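Local coordinates for R.Ecl18kI (Enterobacter cloacae, PDB 2GB7), which recognises the double-stranded DNA sequence 5'-CCNGG-3' and cuts it before the first C, extruding nucleotides from the helix as it binds, at residues K69-R74 against Y106-S111; A55-C60 against E125-L130; S14-S19 against T73-Y78. The protein carries 1 engineered substitution. All coordinates share one frame; numbering follows the deposited sequence.

Contact 1: K69-R74 against Y106-S111. With nucleotides of chain A.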
loop_
_atom_site.group_PDB
_atom_site.type_symbol
_atom_site.label_atom_id
_atom_site.label_comp_id
_atom_site.label_asym_id
_atom_site.label_seq_id
_atom_site.Cartn_x
_atom_site.Cartn_y
_atom_site.Cartn_z
ATOM N N LYS F 69 23.292 -3.396 -1.522
ATOM C CA LYS F 69 24.203 -2.389 -0.949
ATOM C C LYS F 69 25.298 -1.996 -1.938
ATOM O O LYS F 69 25.580 -0.795 -2.133
ATOM C CB LYS F 69 24.811 -2.860 0.380
ATOM C CG LYS F 69 25.526 -1.734 1.163
ATOM C CD LYS F 69 26.406 -2.264 2.273
ATOM C CE LYS F 69 25.600 -2.696 3.503
ATOM N NZ LYS F 69 26.503 -3.113 4.631
ATOM N N GLU F 70 25.923 -3.000 -2.551
ATOM C CA GLU F 70 26.950 -2.783 -3.572
ATOM C C GLU F 70 26.392 -2.076 -4.820
ATOM O O GLU F 70 27.059 -1.220 -5.417
ATOM C CB GLU F 70 27.739 -4.069 -3.926
ATOM C CG GLU F 70 26.915 -5.311 -4.336
ATOM C CD GLU F 70 27.801 -6.543 -4.638
ATOM N N PHE F 71 25.159 -2.411 -5.183
ATOM C CA PHE F 71 24.463 -1.727 -6.265
ATOM C C PHE F 71 24.261 -0.241 -5.970
ATOM O O PHE F 71 24.571 0.628 -6.793
ATOM C CB PHE F 71 23.108 -2.415 -6.478
ATOM C CG PHE F 71 22.248 -1.753 -7.495
ATOM C CD1 PHE F 71 22.478 -1.956 -8.859
ATOM C CD2 PHE F 71 21.202 -0.925 -7.099
ATOM C CE1 PHE F 71 21.665 -1.351 -9.811
ATOM C CE2 PHE F 71 20.392 -0.315 -8.040
ATOM C CZ PHE F 71 20.611 -0.544 -9.400
ATOM N N THR F 72 23.772 0.062 -4.780
ATOM C CA THR F 72 23.511 1.439 -4.385
ATOM C C THR F 72 24.803 2.251 -4.472
ATOM O O THR F 72 24.850 3.343 -5.063
ATOM C CB THR F 72 22.945 1.460 -2.973
ATOM O OG1 THR F 72 21.741 0.669 -2.954
ATOM C CG2 THR F 72 22.661 2.890 -2.503
ATOM N N THR F 73 25.861 1.707 -3.899
ATOM C CA THR F 73 27.166 2.410 -3.947
ATOM C C THR F 73 27.601 2.669 -5.388
ATOM O O THR F 73 28.085 3.777 -5.716
ATOM C CB THR F 73 28.213 1.589 -3.217
ATOM O OG1 THR F 73 27.845 1.501 -1.834
ATOM C CG2 THR F 73 29.605 2.218 -3.348
ATOM N N ARG F 74 27.421 1.673 -6.249
ATOM C CA ARG F 74 27.797 1.790 -7.652
ATOM C C ARG F 74 26.981 2.852 -8.365
ATOM O O ARG F 74 27.542 3.660 -9.114
ATOM C CB ARG F 74 27.694 0.457 -8.375
ATOM C CG ARG F 74 28.389 0.410 -9.721
ATOM C CD ARG F 74 28.675 -1.019 -10.160
ATOM N NE ARG F 74 29.489 -1.740 -9.178
ATOM C CZ ARG F 74 29.030 -2.608 -8.270
ATOM N NH1 ARG F 74 27.728 -2.934 -8.189
ATOM N NH2 ARG F 74 29.897 -3.172 -7.439
ATOM N N TYR F 106 17.745 10.623 -3.362
ATOM C CA TYR F 106 16.382 10.244 -2.985
ATOM C C TYR F 106 15.759 9.317 -4.031
ATOM O O TYR F 106 15.159 8.311 -3.666
ATOM C CB TYR F 106 15.504 11.481 -2.742
ATOM C CG TYR F 106 14.052 11.094 -2.505
ATOM C CD1 TYR F 106 13.617 10.620 -1.280
ATOM C CD2 TYR F 106 13.121 11.207 -3.536
ATOM C CE1 TYR F 106 12.272 10.239 -1.080
ATOM C CE2 TYR F 106 11.786 10.839 -3.347
ATOM C CZ TYR F 106 11.372 10.363 -2.117
ATOM O OH TYR F 106 10.049 10.011 -1.924
ATOM N N ASP F 107 15.879 9.645 -5.316
ATOM C CA ASP F 107 15.315 8.808 -6.381
ATOM C C ASP F 107 15.878 7.388 -6.405
ATOM O O ASP F 107 15.148 6.406 -6.650
ATOM C CB ASP F 107 15.539 9.453 -7.735
ATOM C CG ASP F 107 14.638 10.648 -7.955
ATOM O OD1 ASP F 107 13.715 10.873 -7.131
ATOM O OD2 ASP F 107 14.867 11.348 -8.964
ATOM N N LEU F 108 17.181 7.281 -6.177
ATOM C CA LEU F 108 17.788 5.952 -6.029
ATOM C C LEU F 108 17.207 5.173 -4.857
ATOM O O LEU F 108 16.837 4.008 -5.010
ATOM C CB LEU F 108 19.302 6.073 -5.855
ATOM C CG LEU F 108 20.102 4.798 -5.572
ATOM C CD1 LEU F 108 19.959 3.786 -6.689
ATOM C CD2 LEU F 108 21.581 5.126 -5.376
ATOM N N ALA F 109 17.166 5.786 -3.676
ATOM C CA ALA F 109 16.629 5.084 -2.510
ATOM C C ALA F 109 15.165 4.738 -2.718
ATOM O O ALA F 109 14.729 3.643 -2.364
ATOM C CB ALA F 109 16.790 5.920 -1.265
ATOM N N LEU F 110 14.421 5.672 -3.302
ATOM C CA LEU F 110 13.018 5.421 -3.609
ATOM C C LEU F 110 12.856 4.192 -4.508
ATOM O O LEU F 110 12.043 3.310 -4.209
ATOM C CB LEU F 110 12.343 6.633 -4.266
ATOM C CG LEU F 110 10.865 6.503 -4.682
ATOM C CD1 LEU F 110 9.956 6.161 -3.499
ATOM C CD2 LEU F 110 10.442 7.829 -5.352
ATOM N N SER F 111 13.637 4.146 -5.588
ATOM C CA SER F 111 13.613 3.025 -6.527
ATOM C C SER F 111 13.916 1.715 -5.789
ATOM O O SER F 111 13.225 0.705 -6.008
ATOM C CB SER F 111 14.642 3.270 -7.637
ATOM O OG SER F 111 14.561 2.275 -8.638
ATOM P P DG A 6 6.980 9.871 -3.741
ATOM O OP1 DG A 6 6.870 9.502 -2.305
ATOM O OP2 DG A 6 8.240 10.479 -4.242
ATOM O "O5'" DG A 6 6.697 8.590 -4.635
ATOM C "C5'" DG A 6 5.737 7.616 -4.247
ATOM C "C4'" DG A 6 5.720 6.506 -5.267
ATOM O "O4'" DG A 6 4.866 5.419 -4.841
ATOM C "C3'" DG A 6 5.210 6.927 -6.646
ATOM O "O3'" DG A 6 5.980 6.232 -7.625
ATOM C "C2'" DG A 6 3.787 6.399 -6.654
ATOM C "C1'" DG A 6 3.983 5.105 -5.896
ATOM N N9 DG A 6 2.803 4.476 -5.316
ATOM C C8 DG A 6 1.499 4.912 -5.333
ATOM N N7 DG A 6 0.682 4.083 -4.737
ATOM C C5 DG A 6 1.501 3.048 -4.303
ATOM C C6 DG A 6 1.189 1.850 -3.603
ATOM O O6 DG A 6 0.087 1.443 -3.225
ATOM N N1 DG A 6 2.330 1.093 -3.354
ATOM C C2 DG A 6 3.603 1.433 -3.732
ATOM N N2 DG A 6 4.576 0.578 -3.382
ATOM N N3 DG A 6 3.902 2.533 -4.397
ATOM C C4 DG A 6 2.811 3.287 -4.644
ATOM P P DG A 8 11.446 2.307 -10.806
ATOM O OP1 DG A 8 12.935 2.374 -10.775
ATOM O OP2 DG A 8 10.730 2.561 -12.076
ATOM O "O5'" DG A 8 11.053 0.869 -10.250
ATOM C "C5'" DG A 8 11.441 0.497 -8.933
ATOM C "C4'" DG A 8 10.968 -0.900 -8.616
ATOM O "O4'" DG A 8 9.532 -0.914 -8.444
ATOM C "C3'" DG A 8 11.281 -1.944 -9.682
ATOM O "O3'" DG A 8 11.665 -3.149 -9.027
ATOM C "C2'" DG A 8 9.957 -2.109 -10.410
ATOM C "C1'" DG A 8 8.953 -1.887 -9.294
ATOM N N9 DG A 8 7.649 -1.381 -9.710
ATOM C C8 DG A 8 7.392 -0.216 -10.388
ATOM N N7 DG A 8 6.118 -0.005 -10.580
ATOM C C5 DG A 8 5.496 -1.103 -10.001
ATOM C C6 DG A 8 4.120 -1.426 -9.893
ATOM O O6 DG A 8 3.144 -0.779 -10.295
ATOM N N1 DG A 8 3.928 -2.637 -9.237
ATOM C C2 DG A 8 4.932 -3.438 -8.750
ATOM N N2 DG A 8 4.547 -4.577 -8.160
ATOM N N3 DG A 8 6.220 -3.143 -8.838
ATOM C C4 DG A 8 6.428 -1.970 -9.471
#
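Two long helices of this PD-(D/E)XK nuclease, 49-77 and 102-134, run in opposite senses, and L108 fills the seam between them against F71 and T72. The example illustrates how a DNA-binding helix can keep an apolar side for its partner and a polar side for phosphates. With CG anti to the backbone N (chi1 175°), L108 carries its isobutyl group across to helix 49-77. Its CD2 branch meets T72 twice, lying 3.8 Å from the methyl carbon CG2 and 3.7 Å from the backbone O. The other branch, CD1, comes obliquely to the F71 ring, 4.3 Å from CE2. The T72 hydroxyl turns beside its own backbone N, where it is bonded to E68 O and to N112, so the methyl is left for the leucine. The F71 ring also packs edge-to-face with F21.

Elsewhere on 106-111 the DNA is held. Y106 OH donates to OP2 of DG6 of chain A at 3.0 Å, the oxygen lying at the ring edge and in its plane. L110 CD2 packs on that same OP2, at 3.6 Å. Five residues after Y106, S111 OG donates to OP1 of DG8 of chain A over 2.7 Å and in turn is bonded by R17 NH2. A109 packs on A109 of the second subunit.

The chemistry divides by direction: the two segments meet through van der Waals packing, whereas hydroxyls bond two phosphates. Such bonds engage the DNA backbone rather than its bases, and the arginine behind S111 probably strengthens its hold on the phosphate.

Contact 2: A55-C60 against E125-L130. With nucleotides of chain B.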
loop_
_atom_site.group_PDB
_atom_site.type_symbol
_atom_site.label_atom_id
_atom_site.label_comp_id
_atom_site.label_asym_id
_atom_site.label_seq_id
_atom_site.Cartn_x
_atom_site.Cartn_y
_atom_site.Cartn_z
ATOM N N ALA F 55 13.491 -20.017 6.908
ATOM C CA ALA F 55 14.839 -20.283 6.381
ATOM C C ALA F 55 14.955 -19.722 4.971
ATOM O O ALA F 55 15.955 -19.094 4.641
ATOM C CB ALA F 55 15.157 -21.786 6.405
ATOM N N MET F 56 13.915 -19.896 4.154
ATOM C CA MET F 56 13.940 -19.317 2.805
ATOM C C MET F 56 14.082 -17.795 2.830
ATOM O O MET F 56 14.924 -17.208 2.104
ATOM C CB MET F 56 12.718 -19.768 1.998
ATOM C CG MET F 56 12.749 -21.252 1.588
ATOM S SD MET F 56 13.992 -21.637 0.335
ATOM C CE MET F 56 13.465 -20.590 -1.043
ATOM N N ARG F 57 13.251 -17.151 3.647
ATOM C CA ARG F 57 13.253 -15.693 3.796
ATOM C C ARG F 57 14.625 -15.198 4.218
ATOM O O ARG F 57 15.186 -14.317 3.580
ATOM C CB ARG F 57 12.225 -15.277 4.831
ATOM C CG ARG F 57 10.778 -15.343 4.334
ATOM C CD ARG F 57 10.401 -13.986 3.798
ATOM N NE ARG F 57 10.401 -12.966 4.854
ATOM C CZ ARG F 57 9.985 -11.709 4.706
ATOM N NH1 ARG F 57 9.568 -11.256 3.531
ATOM N NH2 ARG F 57 9.998 -10.898 5.747
ATOM N N LYS F 58 15.182 -15.798 5.268
ATOM C CA LYS F 58 16.508 -15.392 5.778
ATOM C C LYS F 58 17.598 -15.513 4.738
ATOM O O LYS F 58 18.437 -14.613 4.592
ATOM C CB LYS F 58 16.892 -16.274 6.971
ATOM C CG LYS F 58 16.266 -15.835 8.288
ATOM C CD LYS F 58 16.488 -16.863 9.382
ATOM C CE LYS F 58 17.951 -17.282 9.463
ATOM N NZ LYS F 58 18.028 -18.650 10.053
ATOM N N ASN F 59 17.629 -16.653 4.057
ATOM C CA ASN F 59 18.641 -16.888 3.045
ATOM C C ASN F 59 18.482 -16.047 1.782
ATOM O O ASN F 59 19.478 -15.516 1.253
ATOM C CB ASN F 59 18.815 -18.374 2.787
ATOM C CG ASN F 59 19.528 -19.055 3.936
ATOM O OD1 ASN F 59 20.761 -19.035 4.000
ATOM N ND2 ASN F 59 18.767 -19.614 4.886
ATOM N N CYS F 60 17.244 -15.859 1.330
ATOM C CA CYS F 60 17.026 -14.892 0.255
ATOM C C CYS F 60 17.580 -13.508 0.597
ATOM O O CYS F 60 18.231 -12.871 -0.240
ATOM C CB CYS F 60 15.546 -14.788 -0.101
ATOM S SG CYS F 60 14.942 -16.192 -1.065
ATOM N N GLU F 125 5.390 -15.079 -2.140
ATOM C CA GLU F 125 4.544 -15.893 -2.998
ATOM C C GLU F 125 5.281 -17.090 -3.629
ATOM O O GLU F 125 4.741 -18.239 -3.618
ATOM C CB GLU F 125 3.938 -14.984 -4.075
ATOM C CG GLU F 125 2.992 -13.899 -3.533
ATOM C CD GLU F 125 2.942 -12.631 -4.403
ATOM O OE1 GLU F 125 3.212 -12.698 -5.626
ATOM O OE2 GLU F 125 2.643 -11.552 -3.841
ATOM N N SER F 126 6.509 -16.853 -4.112
ATOM C CA SER F 126 7.324 -17.894 -4.741
ATOM C C SER F 126 7.710 -18.947 -3.714
ATOM O O SER F 126 7.728 -20.143 -3.996
ATOM C CB SER F 126 8.572 -17.280 -5.349
ATOM O OG SER F 126 8.211 -16.414 -6.403
ATOM N N ILE F 127 8.059 -18.483 -2.518
ATOM C CA ILE F 127 8.393 -19.414 -1.431
ATOM C C ILE F 127 7.191 -20.330 -1.124
ATOM O O ILE F 127 7.326 -21.558 -0.936
ATOM C CB ILE F 127 8.813 -18.636 -0.176
ATOM C CG1 ILE F 127 10.196 -17.983 -0.417
ATOM C CG2 ILE F 127 8.822 -19.598 1.052
ATOM C CD1 ILE F 127 10.550 -16.967 0.656
ATOM N N LEU F 128 5.985 -19.764 -1.086
ATOM C CA LEU F 128 4.773 -20.581 -0.808
ATOM C C LEU F 128 4.408 -21.516 -1.969
ATOM O O LEU F 128 3.924 -22.625 -1.767
ATOM C CB LEU F 128 3.590 -19.651 -0.478
ATOM C CG LEU F 128 3.767 -18.826 0.812
ATOM C CD1 LEU F 128 2.579 -17.805 0.936
ATOM C CD2 LEU F 128 3.814 -19.808 2.025
ATOM N N GLU F 129 4.692 -21.055 -3.189
ATOM C CA GLU F 129 4.482 -21.863 -4.376
ATOM C C GLU F 129 5.358 -23.106 -4.312
ATOM O O GLU F 129 4.867 -24.243 -4.461
ATOM C CB GLU F 129 4.899 -21.020 -5.568
ATOM C CG GLU F 129 4.723 -21.663 -6.874
ATOM C CD GLU F 129 5.057 -20.718 -8.009
ATOM O OE1 GLU F 129 5.203 -19.489 -7.761
ATOM O OE2 GLU F 129 5.152 -21.220 -9.146
ATOM N N LEU F 130 6.648 -22.912 -4.058
ATOM C CA LEU F 130 7.551 -24.061 -3.951
ATOM C C LEU F 130 7.222 -24.972 -2.772
ATOM O O LEU F 130 7.426 -26.161 -2.862
ATOM C CB LEU F 130 9.015 -23.601 -3.907
ATOM C CG LEU F 130 9.477 -22.990 -5.231
ATOM C CD1 LEU F 130 10.843 -22.346 -5.067
ATOM C CD2 LEU F 130 9.560 -24.040 -6.332
ATOM P P DT B 5 6.893 -5.116 3.627
ATOM O OP1 DT B 5 6.054 -6.140 4.293
ATOM O OP2 DT B 5 7.615 -4.113 4.449
ATOM O "O5'" DT B 5 7.946 -5.872 2.698
ATOM C "C5'" DT B 5 8.965 -5.159 1.990
ATOM C "C4'" DT B 5 10.115 -4.846 2.918
ATOM O "O4'" DT B 5 10.588 -6.050 3.573
ATOM C "C3'" DT B 5 11.347 -4.195 2.279
ATOM O "O3'" DT B 5 11.786 -3.126 3.122
ATOM C "C2'" DT B 5 12.385 -5.309 2.313
ATOM C "C1'" DT B 5 12.002 -6.009 3.602
ATOM N N1 DT B 5 12.501 -7.382 3.812
ATOM C C2 DT B 5 13.013 -7.680 5.057
ATOM O O2 DT B 5 13.095 -6.858 5.955
ATOM N N3 DT B 5 13.432 -8.976 5.207
ATOM C C4 DT B 5 13.400 -9.978 4.257
ATOM O O4 DT B 5 13.801 -11.104 4.542
ATOM C C5 DT B 5 12.870 -9.590 2.967
ATOM C C7 DT B 5 12.813 -10.602 1.869
ATOM C C6 DT B 5 12.451 -8.327 2.814
ATOM P P DC B 3 -1.591 -8.446 -4.321
ATOM O OP1 DC B 3 -1.594 -9.890 -3.971
ATOM O OP2 DC B 3 -2.577 -7.524 -3.687
ATOM O "O5'" DC B 3 -0.114 -7.915 -4.073
ATOM C "C5'" DC B 3 0.972 -8.596 -4.688
ATOM C "C4'" DC B 3 2.279 -7.996 -4.238
ATOM O "O4'" DC B 3 2.566 -6.836 -5.057
ATOM C "C3'" DC B 3 2.185 -7.501 -2.801
ATOM O "O3'" DC B 3 3.022 -8.178 -1.883
ATOM C "C2'" DC B 3 2.526 -6.026 -2.852
ATOM C "C1'" DC B 3 3.052 -5.769 -4.252
ATOM N N1 DC B 3 2.460 -4.518 -4.748
ATOM C C2 DC B 3 3.292 -3.435 -5.042
ATOM O O2 DC B 3 4.517 -3.568 -4.915
ATOM N N3 DC B 3 2.740 -2.268 -5.451
ATOM C C4 DC B 3 1.415 -2.162 -5.564
ATOM N N4 DC B 3 0.906 -0.991 -5.965
ATOM C C5 DC B 3 0.546 -3.251 -5.275
ATOM C C6 DC B 3 1.105 -4.402 -4.885
#
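M56 and R57 of helix 49-77 together receive I127 of helix 102-134, a plain case of one branched side chain touching two successive neighbours. Just before them, A55 O accepts two bonds from N59, the helical one from N and a second from ND2 (2.9 Å, N-H...O angle 164°); the ND2 bond lies close to the amide plane and so restrains its rotation, while the two donors come from opposite faces of the carbonyl plane.

M56 meets the isoleucine through its CB, 3.8 Å from I127 CD1 and 4.0 Å from CG2, while the rest of the chain bends at chi2 and chi3. R57 then crosses I127 at about a right angle, its CG 4.0 Å from CD1. Further bends carry its guanidinium over the thymine of DT5 of chain B, the planes nearly parallel: C4 of the base lies 3.8 Å above the group's centre, and the methyl C7 is 3.7 Å from NH1. This flat cover is consistent with a pocket for an extruded base. On the opposing helix, E125 OE2 approaches the sugar of DC3 of chain B, 3.5 Å from C5'.

Around this core, V28 of helix 24-34 packs on M56 and L130, and Y37 leans on M56. I53 backs I127, whose O is bonded by Y52 OH. L209, in the loop after strand 204-207, touches R57, and D160, just before strand 161-163, touches E125, bringing the helix pair to the central sheet.

Contact 3: S14-S19 against T73-Y78. With nucleotides of chain A.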
loop_
_atom_site.group_PDB
_atom_site.type_symbol
_atom_site.label_atom_id
_atom_site.label_comp_id
_atom_site.label_asym_id
_atom_site.label_seq_id
_atom_site.Cartn_x
_atom_site.Cartn_y
_atom_site.Cartn_z
ATOM N N SER F 14 17.194 1.927 -13.535
ATOM C CA SER F 14 16.301 0.894 -14.067
ATOM C C SER F 14 17.008 -0.066 -15.019
ATOM O O SER F 14 16.790 -1.275 -14.954
ATOM C CB SER F 14 15.115 1.551 -14.765
ATOM O OG SER F 14 14.257 2.120 -13.801
ATOM N N LYS F 15 17.864 0.475 -15.881
ATOM C CA LYS F 15 18.645 -0.328 -16.815
ATOM C C LYS F 15 19.572 -1.263 -16.051
ATOM O O LYS F 15 19.640 -2.458 -16.341
ATOM C CB LYS F 15 19.442 0.581 -17.760
ATOM C CG LYS F 15 20.197 -0.138 -18.882
ATOM C CD LYS F 15 20.937 0.880 -19.739
ATOM C CE LYS F 15 22.000 0.235 -20.627
ATOM N NZ LYS F 15 21.517 -0.086 -22.013
ATOM N N GLU F 16 20.247 -0.712 -15.049
ATOM C CA GLU F 16 21.221 -1.447 -14.257
ATOM C C GLU F 16 20.566 -2.476 -13.370
ATOM O O GLU F 16 21.112 -3.551 -13.206
ATOM C CB GLU F 16 22.051 -0.504 -13.389
ATOM C CG GLU F 16 22.992 0.402 -14.195
ATOM C CD GLU F 16 24.212 -0.319 -14.748
ATOM O OE1 GLU F 16 24.891 0.273 -15.626
ATOM O OE2 GLU F 16 24.527 -1.445 -14.301
ATOM N N ARG F 17 19.423 -2.132 -12.782
ATOM C CA ARG F 17 18.700 -3.079 -11.927
ATOM C C ARG F 17 18.273 -4.307 -12.716
ATOM O O ARG F 17 18.431 -5.436 -12.246
ATOM C CB ARG F 17 17.479 -2.427 -11.275
ATOM C CG ARG F 17 16.941 -3.249 -10.097
ATOM C CD ARG F 17 15.695 -2.647 -9.457
ATOM N NE ARG F 17 15.885 -1.255 -9.062
ATOM C CZ ARG F 17 16.459 -0.863 -7.932
ATOM N NH1 ARG F 17 16.963 -1.764 -7.086
ATOM N NH2 ARG F 17 16.580 0.444 -7.679
ATOM N N LYS F 18 17.707 -4.082 -13.897
ATOM C CA LYS F 18 17.289 -5.174 -14.775
ATOM C C LYS F 18 18.466 -6.072 -15.164
ATOM O O LYS F 18 18.325 -7.302 -15.194
ATOM C CB LYS F 18 16.610 -4.629 -16.029
ATOM C CG LYS F 18 16.077 -5.686 -16.964
ATOM C CD LYS F 18 15.607 -5.080 -18.264
ATOM C CE LYS F 18 16.529 -5.455 -19.411
ATOM N NZ LYS F 18 16.077 -4.823 -20.692
ATOM N N SER F 19 19.612 -5.455 -15.444
ATOM C CA SER F 19 20.790 -6.167 -15.918
ATOM C C SER F 19 21.459 -6.998 -14.855
ATOM O O SER F 19 22.097 -8.000 -15.177
ATOM C CB SER F 19 21.845 -5.187 -16.438
ATOM O OG SER F 19 21.339 -4.446 -17.518
ATOM N N THR F 73 25.861 1.707 -3.899
ATOM C CA THR F 73 27.166 2.410 -3.947
ATOM C C THR F 73 27.601 2.669 -5.388
ATOM O O THR F 73 28.085 3.777 -5.716
ATOM C CB THR F 73 28.213 1.589 -3.217
ATOM O OG1 THR F 73 27.845 1.501 -1.834
ATOM C CG2 THR F 73 29.605 2.218 -3.348
ATOM N N ARG F 74 27.421 1.673 -6.249
ATOM C CA ARG F 74 27.797 1.790 -7.652
ATOM C C ARG F 74 26.981 2.852 -8.365
ATOM O O ARG F 74 27.542 3.660 -9.114
ATOM C CB ARG F 74 27.694 0.457 -8.375
ATOM C CG ARG F 74 28.389 0.410 -9.721
ATOM C CD ARG F 74 28.675 -1.019 -10.160
ATOM N NE ARG F 74 29.489 -1.740 -9.178
ATOM C CZ ARG F 74 29.030 -2.608 -8.270
ATOM N NH1 ARG F 74 27.728 -2.934 -8.189
ATOM N NH2 ARG F 74 29.897 -3.172 -7.439
ATOM N N MET F 75 25.678 2.862 -8.112
ATOM C CA MET F 75 24.817 3.882 -8.694
ATOM C C MET F 75 25.257 5.260 -8.259
ATOM O O MET F 75 25.383 6.157 -9.082
ATOM C CB MET F 75 23.340 3.629 -8.359
ATOM C CG MET F 75 22.809 2.376 -9.016
ATOM S SD MET F 75 23.113 2.278 -10.790
ATOM C CE MET F 75 22.220 3.693 -11.382
ATOM N N LEU F 76 25.518 5.424 -6.968
ATOM C CA LEU F 76 25.928 6.724 -6.450
ATOM C C LEU F 76 27.237 7.201 -7.069
ATOM O O LEU F 76 27.482 8.401 -7.184
ATOM C CB LEU F 76 26.067 6.675 -4.928
ATOM C CG LEU F 76 24.770 6.630 -4.120
ATOM C CD1 LEU F 76 25.049 6.424 -2.621
ATOM C CD2 LEU F 76 23.943 7.893 -4.345
ATOM N N SER F 77 28.087 6.276 -7.481
ATOM C CA SER F 77 29.404 6.721 -7.955
ATOM C C SER F 77 29.335 7.371 -9.364
ATOM O O SER F 77 30.234 8.127 -9.770
ATOM C CB SER F 77 30.412 5.585 -7.805
ATOM O OG SER F 77 30.359 5.097 -6.466
ATOM N N TYR F 78 28.221 7.139 -10.062
ATOM C CA TYR F 78 27.914 7.816 -11.332
ATOM C C TYR F 78 27.640 9.320 -11.213
ATOM O O TYR F 78 27.544 10.020 -12.228
ATOM C CB TYR F 78 26.690 7.188 -11.975
ATOM C CG TYR F 78 26.946 5.954 -12.794
ATOM C CD1 TYR F 78 26.750 4.692 -12.244
ATOM C CD2 TYR F 78 27.345 6.044 -14.133
ATOM C CE1 TYR F 78 26.948 3.542 -12.990
ATOM C CE2 TYR F 78 27.551 4.897 -14.895
ATOM C CZ TYR F 78 27.342 3.643 -14.307
ATOM O OH TYR F 78 27.536 2.488 -15.022
ATOM P P DC A 9 12.316 -4.349 -9.871
ATOM O OP1 DC A 9 13.254 -5.033 -8.950
ATOM O OP2 DC A 9 12.805 -3.843 -11.178
ATOM O "O5'" DC A 9 11.087 -5.330 -10.116
ATOM C "C5'" DC A 9 10.527 -6.049 -9.020
ATOM C "C4'" DC A 9 9.390 -6.929 -9.483
ATOM O "O4'" DC A 9 8.254 -6.105 -9.829
ATOM C "C3'" DC A 9 9.686 -7.790 -10.711
ATOM O "O3'" DC A 9 8.985 -9.031 -10.606
ATOM C "C2'" DC A 9 9.036 -7.007 -11.839
ATOM C "C1'" DC A 9 7.822 -6.420 -11.139
ATOM N N1 DC A 9 7.276 -5.194 -11.739
ATOM C C2 DC A 9 5.902 -4.950 -11.634
ATOM O O2 DC A 9 5.191 -5.774 -11.035
ATOM N N3 DC A 9 5.388 -3.827 -12.185
ATOM C C4 DC A 9 6.190 -2.966 -12.816
ATOM N N4 DC A 9 5.642 -1.870 -13.344
ATOM C C5 DC A 9 7.591 -3.190 -12.936
ATOM C C6 DC A 9 8.088 -4.305 -12.388
#
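E16, on the N-terminal helix 6-20, reaches M75 and Y78 at the end of helix 49-77, and its path shows how one acidic side chain can be apolar at its root and polar at its tip. At CB it faces the thioether of M75, with SD 4.0 Å away, and the ring of F71 lies against it as well. The next carbon, CG, stands anti to the carbonyl carbon (chi1 -68°) and comes 3.9 Å from the same sulfur. A bend at chi2 then turns the carboxylate off the methionine toward Y78, which extends from the opposite direction. There OE1 lies 3.5 Å from Y78 OH, a long approach, with the carboxylate and ring planes 43° apart.

M75 is itself folded: its chi1 and the bend at chi2 bring the sulfur across to the glutamate, and a further bend at chi3 sets only the terminal methyl. F9, L12 and I13 on helix 6-20 and L108 on helix 102-134 also pack on it. Y78 N bonds M75 O at 3.2 Å, and that oxygen lies in the plane of the ring at its edge. S77 OG donates to T73 O at 2.7 Å, a side-chain bond to the backbone four residues earlier.

From the next residue of helix 6-20, R17 CD lies 3.5 Å from OP1 of DC9 of chain A, while NH2 bonds N112 OD1. In fold terms this is helix-on-helix packing, in which an N-terminal helix lies over the end of a long helix, with methionine and aromatic contacts inside, a polar rim outside, and an arginine close to the DNA backbone.

Contacts 1 and 2 join the same two helices, 49-77 and 102-134, with centres about 24 Å apart; both are buried and apolar between the segments. They differ at the DNA: contact 1 supplies hydroxyls to phosphates of one strand, contact 2 lays a guanidinium on a base of the other. The centre of contact 2 lies about 7 Å from the chain's centre, touching loops that flank the sheet, whereas contact 1 is far out and meets the second subunit. Contact 3 adds helix 6-20, is only partly buried, and ends in a polar pair. Its centre lies about 7 Å from that of contact 1, with L108 CD2 3.8 Å from M75 CB, so the two form one three-helix cluster.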